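Local coordinates for protein MAU2 chromatid cohesion factor homolog (Saccharomyces cerevisiae, PDB 4XDN) that forms a complex with Scc2 that is required for the association of cohesin with chromosomes, and so takes part in sister chromatid cohesion, at residues 279-282 with 283-287; 254-257 with 258-262; 237-240 with 241-244. All blocks are in the same frame, centred on the assembly; numbering follows the deposited sequence.

Contact 1 (279-282 with 283-287); sequences KNFF and DTNKQ
Asp283 N bonds to Lys279 O at 3.1 Å in regular i to i+4 fashion, but the next turn of the helix is distorted: phi of Thr284 (-112°) and of Asn285 (-128°) departs from helical values, and Thr284 N makes a straighter bond to Phe281 O (3.2 Å) than its weak one to Asn280 O. The turn belongs to helix 272-291 of the mainly helical, TPR-like array expected of the Scc4/Mau2 family. With CG anti to the backbone N (chi1 172°), the Phe281 side chain crosses that of Asn285 at about a right angle, and Asn285 CB sits over one ring face, 4.0 Å from the centroid, as a CH-pi contact. Leu257 and Ala254 of helix 250-266 also pack on Phe281, whereas Phe282 turns to helix 317-331 and meets Tyr317 edge-to-face. The outer side is polar. Thr284 OG1 lies 3.1 Å from Asn280 O, with another acceptor also within range of its single proton. Lys279 and Asp283 stop short of an ion pair, their NZ and OD2 being 5.7 Å apart. The Gln287 side chain doubles back on its own helix, and NE2 gives a 2.7 Å hydrogen bond to Thr284 O.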
ATOM      1  N   LYS A 279      -6.724 -15.862  13.917  1.00 44.56           N
ATOM      2  CA  LYS A 279      -7.732 -16.884  14.172  1.00 45.66           C
ATOM      3  C   LYS A 279      -8.301 -16.748  15.581  1.00 46.32           C
ATOM      4  O   LYS A 279      -9.517 -16.706  15.763  1.00 46.85           O
ATOM      5  CB  LYS A 279      -7.128 -18.278  13.970  1.00 48.49           C
ATOM      6  CG  LYS A 279      -7.973 -19.439  14.489  1.00 52.69           C
ATOM      7  CD  LYS A 279      -7.198 -20.745  14.407  1.00 56.61           C
ATOM      8  CE  LYS A 279      -7.815 -21.820  15.288  1.00 61.90           C
ATOM      9  NZ  LYS A 279      -6.877 -22.956  15.513  1.00 65.56           N
ATOM     10  N   ASN A 280      -7.417 -16.682  16.571  1.00 47.75           N
ATOM     11  CA  ASN A 280      -7.838 -16.524  17.957  1.00 51.15           C
ATOM     12  C   ASN A 280      -8.562 -15.197  18.159  1.00 48.12           C
ATOM     13  O   ASN A 280      -9.561 -15.127  18.873  1.00 48.50           O
ATOM     14  CB  ASN A 280      -6.636 -16.613  18.900  1.00 55.77           C
ATOM     15  CG  ASN A 280      -5.953 -17.968  18.851  1.00 61.42           C
ATOM     16  OD1 ASN A 280      -6.545 -18.961  18.425  1.00 62.43           O
ATOM     17  ND2 ASN A 280      -4.701 -18.015  19.294  1.00 63.77           N
ATOM     18  N   PHE A 281      -8.052 -14.150  17.518  1.00 45.70           N
ATOM     19  CA  PHE A 281      -8.655 -12.825  17.598  1.00 45.85           C
ATOM     20  C   PHE A 281     -10.095 -12.846  17.095  1.00 45.92           C
ATOM     21  O   PHE A 281     -10.999 -12.330  17.753  1.00 46.49           O
ATOM     22  CB  PHE A 281      -7.829 -11.815  16.797  1.00 42.91           C
ATOM     23  CG  PHE A 281      -8.483 -10.471  16.661  1.00 41.25           C
ATOM     24  CD1 PHE A 281      -8.575  -9.615  17.746  1.00 41.80           C
ATOM     25  CD2 PHE A 281      -9.005 -10.060  15.445  1.00 40.20           C
ATOM     26  CE1 PHE A 281      -9.175  -8.381  17.623  1.00 41.15           C
ATOM     27  CE2 PHE A 281      -9.606  -8.822  15.316  1.00 39.04           C
ATOM     28  CZ  PHE A 281      -9.690  -7.982  16.408  1.00 39.90           C
ATOM     29  N   PHE A 282     -10.304 -13.454  15.932  1.00 45.20           N
ATOM     30  CA  PHE A 282     -11.633 -13.544  15.341  1.00 44.46           C
ATOM     31  C   PHE A 282     -12.589 -14.341  16.222  1.00 47.85           C
ATOM     32  O   PHE A 282     -13.759 -13.984  16.356  1.00 47.11           O
ATOM     33  CB  PHE A 282     -11.558 -14.186  13.952  1.00 42.85           C
ATOM     34  CG  PHE A 282     -10.979 -13.289  12.889  1.00 40.65           C
ATOM     35  CD1 PHE A 282     -11.250 -11.932  12.877  1.00 41.53           C
ATOM     36  CD2 PHE A 282     -10.168 -13.810  11.894  1.00 40.17           C
ATOM     37  CE1 PHE A 282     -10.721 -11.113  11.900  1.00 39.99           C
ATOM     38  CE2 PHE A 282      -9.636 -12.995  10.913  1.00 38.09           C
ATOM     39  CZ  PHE A 282      -9.913 -11.645  10.917  1.00 37.97           C
ATOM     40  N   ASP A 283     -12.090 -15.417  16.821  1.00 50.46           N
ATOM     41  CA  ASP A 283     -12.922 -16.279  17.655  1.00 52.98           C
ATOM     42  C   ASP A 283     -13.522 -15.528  18.838  1.00 54.61           C
ATOM     43  O   ASP A 283     -14.620 -15.851  19.292  1.00 56.19           O
ATOM     44  CB  ASP A 283     -12.111 -17.472  18.173  1.00 54.84           C
ATOM     45  CG  ASP A 283     -11.809 -18.492  17.093  1.00 56.24           C
ATOM     46  OD1 ASP A 283     -12.498 -18.490  16.052  1.00 55.11           O
ATOM     47  OD2 ASP A 283     -10.885 -19.308  17.295  1.00 59.24           O
ATOM     48  N   THR A 284     -12.802 -14.524  19.328  1.00 54.92           N
ATOM     49  CA  THR A 284     -13.171 -13.846  20.568  1.00 57.94           C
ATOM     50  C   THR A 284     -13.634 -12.404  20.365  1.00 54.60           C
ATOM     51  O   THR A 284     -14.258 -11.827  21.254  1.00 55.29           O
ATOM     52  CB  THR A 284     -11.988 -13.840  21.554  1.00 62.03           C
ATOM     53  OG1 THR A 284     -10.870 -13.169  20.960  1.00 62.66           O
ATOM     54  CG2 THR A 284     -11.585 -15.264  21.911  1.00 64.07           C
ATOM     55  N   ASN A 285     -13.333 -11.827  19.203  1.00 51.90           N
ATOM     56  CA  ASN A 285     -13.611 -10.413  18.953  1.00 51.67           C
ATOM     57  C   ASN A 285     -14.385 -10.154  17.662  1.00 48.95           C
ATOM     58  O   ASN A 285     -14.578  -9.002  17.273  1.00 47.70           O
ATOM     59  CB  ASN A 285     -12.301  -9.625  18.925  1.00 53.31           C
ATOM     60  CG  ASN A 285     -11.562  -9.682  20.246  1.00 57.04           C
ATOM     61  OD1 ASN A 285     -10.740 -10.570  20.476  1.00 59.44           O
ATOM     62  ND2 ASN A 285     -11.853  -8.733  21.127  1.00 57.78           N
ATOM     63  N   LYS A 286     -14.825 -11.220  16.999  1.00 47.01           N
ATOM     64  CA  LYS A 286     -15.651 -11.083  15.803  1.00 46.85           C
ATOM     65  C   LYS A 286     -16.893 -10.254  16.106  1.00 47.99           C
ATOM     66  O   LYS A 286     -17.173  -9.270  15.424  1.00 46.53           O
ATOM     67  CB  LYS A 286     -16.056 -12.459  15.262  1.00 49.06           C
ATOM     68  CG  LYS A 286     -17.264 -12.439  14.331  1.00 52.62           C
ATOM     69  CD  LYS A 286     -17.459 -13.778  13.635  1.00 57.55           C
ATOM     70  CE  LYS A 286     -18.689 -13.766  12.734  1.00 60.83           C
ATOM     71  NZ  LYS A 286     -18.703 -14.902  11.769  1.00 62.83           N
ATOM     72  N   GLN A 287     -17.627 -10.661  17.137  1.00 51.92           N
ATOM     73  CA  GLN A 287     -18.865  -9.994  17.522  1.00 56.97           C
ATOM     74  C   GLN A 287     -18.639  -8.512  17.804  1.00 54.95           C
ATOM     75  O   GLN A 287     -19.473  -7.678  17.458  1.00 54.35           O
ATOM     76  CB  GLN A 287     -19.487 -10.679  18.748  1.00 65.31           C
ATOM     77  CG  GLN A 287     -18.760 -10.447  20.075  1.00 73.74           C
ATOM     78  CD  GLN A 287     -17.349 -11.005  20.091  1.00 79.64           C
ATOM     79  OE1 GLN A 287     -17.041 -11.970  19.388  1.00 81.88           O
ATOM     80  NE2 GLN A 287     -16.483 -10.400  20.898  1.00 81.25           N
TER

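Contact 2 (254-257 with 258-262)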
ATOM      1  N   ALA A 254      -6.886  -5.130  15.370  1.00 28.97           N
ATOM      2  CA  ALA A 254      -6.976  -5.781  14.068  1.00 30.48           C
ATOM      3  C   ALA A 254      -5.967  -5.152  13.114  1.00 30.41           C
ATOM      4  O   ALA A 254      -5.378  -5.831  12.273  1.00 28.64           O
ATOM      5  CB  ALA A 254      -8.383  -5.673  13.507  1.00 29.72           C
ATOM      6  N   TRP A 255      -5.775  -3.845  13.263  1.00 29.41           N
ATOM      7  CA  TRP A 255      -4.816  -3.103  12.458  1.00 27.70           C
ATOM      8  C   TRP A 255      -3.400  -3.527  12.821  1.00 28.03           C
ATOM      9  O   TRP A 255      -2.543  -3.665  11.951  1.00 28.61           O
ATOM     10  CB  TRP A 255      -5.002  -1.597  12.672  1.00 27.83           C
ATOM     11  CG  TRP A 255      -4.207  -0.725  11.751  1.00 27.24           C
ATOM     12  CD1 TRP A 255      -3.575  -1.098  10.603  1.00 28.93           C
ATOM     13  CD2 TRP A 255      -3.962   0.680  11.907  1.00 28.47           C
ATOM     14  NE1 TRP A 255      -2.951  -0.013  10.032  1.00 27.34           N
ATOM     15  CE2 TRP A 255      -3.174   1.090  10.815  1.00 26.70           C
ATOM     16  CE3 TRP A 255      -4.335   1.630  12.865  1.00 28.88           C
ATOM     17  CZ2 TRP A 255      -2.751   2.408  10.652  1.00 26.06           C
ATOM     18  CZ3 TRP A 255      -3.914   2.938  12.702  1.00 30.30           C
ATOM     19  CH2 TRP A 255      -3.130   3.316  11.604  1.00 28.49           C
ATOM     20  N   LYS A 256      -3.163  -3.730  14.112  1.00 28.69           N
ATOM     21  CA  LYS A 256      -1.875  -4.220  14.586  1.00 29.55           C
ATOM     22  C   LYS A 256      -1.568  -5.572  13.950  1.00 29.83           C
ATOM     23  O   LYS A 256      -0.482  -5.781  13.413  1.00 28.55           O
ATOM     24  CB  LYS A 256      -1.871  -4.334  16.114  1.00 32.31           C
ATOM     25  CG  LYS A 256      -0.608  -4.933  16.715  1.00 33.18           C
ATOM     26  CD  LYS A 256      -0.944  -6.103  17.629  1.00 36.14           C
ATOM     27  CE  LYS A 256       0.299  -6.696  18.276  1.00 38.88           C
ATOM     28  NZ  LYS A 256       0.242  -8.187  18.338  1.00 42.50           N
ATOM     29  N   LEU A 257      -2.536  -6.482  14.009  1.00 29.33           N
ATOM     30  CA  LEU A 257      -2.365  -7.820  13.460  1.00 31.53           C
ATOM     31  C   LEU A 257      -2.131  -7.775  11.953  1.00 29.74           C
ATOM     32  O   LEU A 257      -1.301  -8.515  11.427  1.00 30.55           O
ATOM     33  CB  LEU A 257      -3.584  -8.684  13.778  1.00 34.43           C
ATOM     34  CG  LEU A 257      -3.804  -8.995  15.261  1.00 36.63           C
ATOM     35  CD1 LEU A 257      -5.145  -9.676  15.463  1.00 40.73           C
ATOM     36  CD2 LEU A 257      -2.679  -9.862  15.808  1.00 37.99           C
ATOM     37  N   ALA A 258      -2.862  -6.905  11.264  1.00 27.95           N
ATOM     38  CA  ALA A 258      -2.703  -6.756   9.822  1.00 28.36           C
ATOM     39  C   ALA A 258      -1.293  -6.294   9.486  1.00 28.66           C
ATOM     40  O   ALA A 258      -0.668  -6.806   8.558  1.00 27.82           O
ATOM     41  CB  ALA A 258      -3.722  -5.775   9.273  1.00 25.35           C
ATOM     42  N   LEU A 259      -0.793  -5.328  10.246  1.00 28.27           N
ATOM     43  CA  LEU A 259       0.529  -4.781   9.993  1.00 29.64           C
ATOM     44  C   LEU A 259       1.610  -5.823  10.255  1.00 29.34           C
ATOM     45  O   LEU A 259       2.624  -5.854   9.562  1.00 29.99           O
ATOM     46  CB  LEU A 259       0.772  -3.538  10.851  1.00 31.08           C
ATOM     47  CG  LEU A 259      -0.031  -2.294  10.469  1.00 32.92           C
ATOM     48  CD1 LEU A 259       0.289  -1.151  11.424  1.00 35.37           C
ATOM     49  CD2 LEU A 259       0.237  -1.876   9.035  1.00 32.38           C
ATOM     50  N   GLU A 260       1.386  -6.676  11.248  1.00 29.45           N
ATOM     51  CA  GLU A 260       2.333  -7.739  11.555  1.00 34.38           C
ATOM     52  C   GLU A 260       2.368  -8.759  10.417  1.00 35.17           C
ATOM     53  O   GLU A 260       3.401  -9.369  10.152  1.00 37.99           O
ATOM     54  CB  GLU A 260       1.973  -8.414  12.880  1.00 37.40           C
ATOM     55  CG  GLU A 260       2.304  -7.570  14.106  1.00 38.75           C
ATOM     56  CD  GLU A 260       1.925  -8.245  15.414  1.00 41.49           C
ATOM     57  OE1 GLU A 260       0.938  -9.009  15.430  1.00 42.32           O
ATOM     58  OE2 GLU A 260       2.616  -8.011  16.428  1.00 42.91           O
ATOM     59  N   MET A 261       1.235  -8.931   9.744  1.00 33.85           N
ATOM     60  CA  MET A 261       1.160  -9.802   8.577  1.00 35.86           C
ATOM     61  C   MET A 261       1.945  -9.215   7.408  1.00 33.05           C
ATOM     62  O   MET A 261       2.682  -9.927   6.724  1.00 32.52           O
ATOM     63  CB  MET A 261      -0.297 -10.027   8.168  1.00 37.02           C
ATOM     64  CG  MET A 261      -0.923 -11.281   8.759  1.00 39.48           C
ATOM     65  SD  MET A 261      -0.204 -12.803   8.112  1.00 50.95           S
ATOM     66  CE  MET A 261      -0.712 -12.723   6.396  1.00 80.77           C
ATOM     67  N   VAL A 262       1.784  -7.914   7.184  1.00 32.87           N
ATOM     68  CA  VAL A 262       2.482  -7.236   6.098  1.00 32.90           C
ATOM     69  C   VAL A 262       3.990  -7.258   6.336  1.00 35.50           C
ATOM     70  O   VAL A 262       4.769  -7.385   5.392  1.00 35.07           O
ATOM     71  CB  VAL A 262       2.003  -5.774   5.944  1.00 31.91           C
ATOM     72  CG1 VAL A 262       2.828  -5.034   4.891  1.00 31.29           C
ATOM     73  CG2 VAL A 262       0.529  -5.735   5.575  1.00 31.57           C
TER
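Trp255 and Leu259, one helical turn apart, form an apolar pair on helix 250-266, a buried helix of what is probably the TPR-like helical array of Scc4; on another side of the same helix, Lys256 and Glu260 form an i to i+4 salt bridge. The Trp255 indole is set by CG anti to the backbone N (chi1 -172°), while Leu259 CG is anti to its own carbonyl carbon. These settings bring Leu259 CD1 over the five-membered ring, 4.0 Å from its centroid and displaced toward the rim, in a CH-pi contact. Leu259 CG adds a 3.7 Å approach to Trp255 CD1. The indole N-H is not left to this apolar neighbour: NE1 is hydrogen-bonded to Asn223 of helix 212-228. Apolar side chains of another protein chain pack on both residues, and on Ala258 and Val262.

Four backbone bonds, from Ala258 N to Ala254 O through Met261 N to Leu257 O, keep the turns regular. The Lys256 chain bends at chi2 (-127°) and again at chi4 (-140°), which curls its ammonium group toward the extended Glu260 side chain. Both bonds there are weak, but the grip is symmetric and pairs two buried charges; NZ also makes a weak hydrogen bond to Tyr253 OH. Leu257 CD2 borders the carboxylate at 3.7 Å from Glu260 OE1, and Lys256 NZ stands 3.1 Å from each of Glu260 OE1 and OE2.

Contact 3 (237-240 with 241-244)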
ATOM      1  N   LEU A 237       9.097  -1.619  16.494  1.00 39.45           N
ATOM      2  CA  LEU A 237       8.734  -3.025  16.358  1.00 41.47           C
ATOM      3  C   LEU A 237       8.271  -3.591  17.697  1.00 41.97           C
ATOM      4  O   LEU A 237       7.251  -4.275  17.771  1.00 41.36           O
ATOM      5  CB  LEU A 237       9.921  -3.835  15.823  1.00 44.47           C
ATOM      6  CG  LEU A 237       9.697  -4.695  14.576  1.00 47.55           C
ATOM      7  CD1 LEU A 237       9.226  -3.855  13.401  1.00 46.89           C
ATOM      8  CD2 LEU A 237      10.982  -5.431  14.218  1.00 49.88           C
ATOM      9  N   GLN A 238       9.029  -3.307  18.752  1.00 42.84           N
ATOM     10  CA  GLN A 238       8.671  -3.763  20.089  1.00 47.36           C
ATOM     11  C   GLN A 238       7.393  -3.081  20.560  1.00 44.58           C
ATOM     12  O   GLN A 238       6.564  -3.692  21.233  1.00 45.54           O
ATOM     13  CB  GLN A 238       9.806  -3.490  21.078  1.00 54.40           C
ATOM     14  CG  GLN A 238      11.065  -4.305  20.817  1.00 62.40           C
ATOM     15  CD  GLN A 238      12.161  -4.022  21.828  1.00 68.79           C
ATOM     16  OE1 GLN A 238      11.926  -3.377  22.851  1.00 70.08           O
ATOM     17  NE2 GLN A 238      13.367  -4.504  21.545  1.00 72.29           N
ATOM     18  N   GLU A 239       7.240  -1.811  20.201  1.00 43.07           N
ATOM     19  CA  GLU A 239       6.048  -1.056  20.562  1.00 43.67           C
ATOM     20  C   GLU A 239       4.826  -1.672  19.891  1.00 40.34           C
ATOM     21  O   GLU A 239       3.750  -1.741  20.482  1.00 40.96           O
ATOM     22  CB  GLU A 239       6.194   0.413  20.159  1.00 45.09           C
ATOM     23  CG  GLU A 239       5.134   1.329  20.749  1.00 46.80           C
ATOM     24  CD  GLU A 239       5.293   1.525  22.248  1.00 48.52           C
ATOM     25  OE1 GLU A 239       6.434   1.448  22.747  1.00 48.63           O
ATOM     26  OE2 GLU A 239       4.271   1.758  22.927  1.00 49.91           O
ATOM     27  N   LEU A 240       5.007  -2.119  18.652  1.00 38.26           N
ATOM     28  CA  LEU A 240       3.940  -2.776  17.904  1.00 36.74           C
ATOM     29  C   LEU A 240       3.535  -4.090  18.571  1.00 37.60           C
ATOM     30  O   LEU A 240       2.350  -4.375  18.726  1.00 36.35           O
ATOM     31  CB  LEU A 240       4.382  -3.032  16.459  1.00 36.70           C
ATOM     32  CG  LEU A 240       3.437  -3.835  15.557  1.00 37.49           C
ATOM     33  CD1 LEU A 240       2.133  -3.085  15.311  1.00 34.69           C
ATOM     34  CD2 LEU A 240       4.122  -4.163  14.239  1.00 40.07           C
ATOM     35  N   ARG A 241       4.525  -4.884  18.965  1.00 38.76           N
ATOM     36  CA  ARG A 241       4.262  -6.190  19.559  1.00 42.36           C
ATOM     37  C   ARG A 241       3.625  -6.070  20.944  1.00 43.17           C
ATOM     38  O   ARG A 241       2.858  -6.940  21.357  1.00 45.50           O
ATOM     39  CB  ARG A 241       5.556  -7.008  19.644  1.00 45.56           C
ATOM     40  CG  ARG A 241       6.090  -7.463  18.287  1.00 48.07           C
ATOM     41  CD  ARG A 241       7.192  -8.508  18.429  1.00 53.92           C
ATOM     42  NE  ARG A 241       8.472  -7.926  18.839  1.00 58.68           N
ATOM     43  CZ  ARG A 241       9.444  -7.566  18.003  1.00 61.46           C
ATOM     44  NH1 ARG A 241       9.309  -7.720  16.691  1.00 62.04           N
ATOM     45  NH2 ARG A 241      10.566  -7.047  18.486  1.00 63.14           N
ATOM     46  N   SER A 242       3.934  -4.988  21.652  1.00 41.30           N
ATOM     47  CA  SER A 242       3.430  -4.796  23.010  1.00 43.15           C
ATOM     48  C   SER A 242       2.009  -4.233  23.035  1.00 39.83           C
ATOM     49  O   SER A 242       1.394  -4.151  24.097  1.00 40.65           O
ATOM     50  CB  SER A 242       4.361  -3.865  23.795  1.00 45.79           C
ATOM     51  OG  SER A 242       4.304  -2.543  23.291  1.00 45.55           O
ATOM     52  N   THR A 243       1.499  -3.842  21.868  1.00 36.95           N
ATOM     53  CA  THR A 243       0.156  -3.280  21.754  1.00 35.31           C
ATOM     54  C   THR A 243      -0.886  -4.204  22.378  1.00 37.41           C
ATOM     55  O   THR A 243      -1.024  -5.359  21.978  1.00 36.68           O
ATOM     56  CB  THR A 243      -0.213  -3.014  20.281  1.00 33.83           C
ATOM     57  OG1 THR A 243       0.764  -2.146  19.694  1.00 34.34           O
ATOM     58  CG2 THR A 243      -1.591  -2.362  20.172  1.00 31.74           C
ATOM     59  N   GLU A 244      -1.613  -3.681  23.362  1.00 38.62           N
ATOM     60  CA  GLU A 244      -2.583  -4.467  24.118  1.00 44.68           C
ATOM     61  C   GLU A 244      -4.005  -4.281  23.595  1.00 41.53           C
ATOM     62  O   GLU A 244      -4.490  -3.156  23.451  1.00 38.61           O
ATOM     63  CB  GLU A 244      -2.516  -4.099  25.603  1.00 54.79           C
ATOM     64  CG  GLU A 244      -1.730  -5.096  26.442  1.00 64.80           C
ATOM     65  CD  GLU A 244      -1.261  -4.514  27.760  1.00 73.09           C
ATOM     66  OE1 GLU A 244      -2.072  -4.433  28.709  1.00 77.51           O
ATOM     67  OE2 GLU A 244      -0.073  -4.137  27.849  1.00 75.14           O
TER
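Arg241 and Ser242 fold back on Leu237, Gln238 and Glu239 in a local contact at the C-terminal end of helix 234-241, where the chain runs into a short loop before helix 245-248. Arg241 N and Ser242 N still make i to i+4 bonds, to Leu237 O and Gln238 O, but Thr243 N shortens the spacing and reaches Leu240 O at 3.3 Å from above the carbonyl plane. A bend at chi3 (-76°) swings the Arg241 guanidinium back along the helix, with Leu237 O over the centre of one face, 3.9 Å above it. Its two ends rest on aliphatic carbons: NH1 lies 3.7 Å from Leu237 CG, and NH2 lies 3.6 Å from Gln238 CG. Glu234 is a long, weak ion partner of NH2.

Ser242 OG, placed between the backbone N and carbonyl carbon (chi1 69°), donates to Glu239 O at 3.0 Å, also from above that carbonyl's plane, and accepts from Trp215 NE1. Replacing Ser242 by alanine would probably leave Glu239 O without this hydroxyl donor and the Trp215 indole N-H without its acceptor. Thr243 OG1 lies 2.9 Å from Leu240 O and 3.1 Å from Glu239 O. A serine hydroxyl bonding back to the carbonyl three residues earlier is a common feature of helices; here it falls where helix 234-241 gives way to a short inter-helix link of a probably TPR-like array.

In chain order contact 3 ends helix 234-241, contact 2 lies in helix 250-266 and contact 1 in helix 272-291. Contact 2 is fully buried and touches both others: Leu257 CD1 meets Phe281 CG of contact 1 at 3.6 Å, and Lys256 CE comes within 3.1 Å of Leu240 O of contact 3. Contacts 1 and 3 do not touch, their nearest atoms being about 9 Å apart. Both are partly buried, with irregular backbone turns where hydroxyls approach carbonyls; contact 2 keeps a regular helix and encloses its ion pair. It also meets another protein chain of the assembly, which neither of the others does.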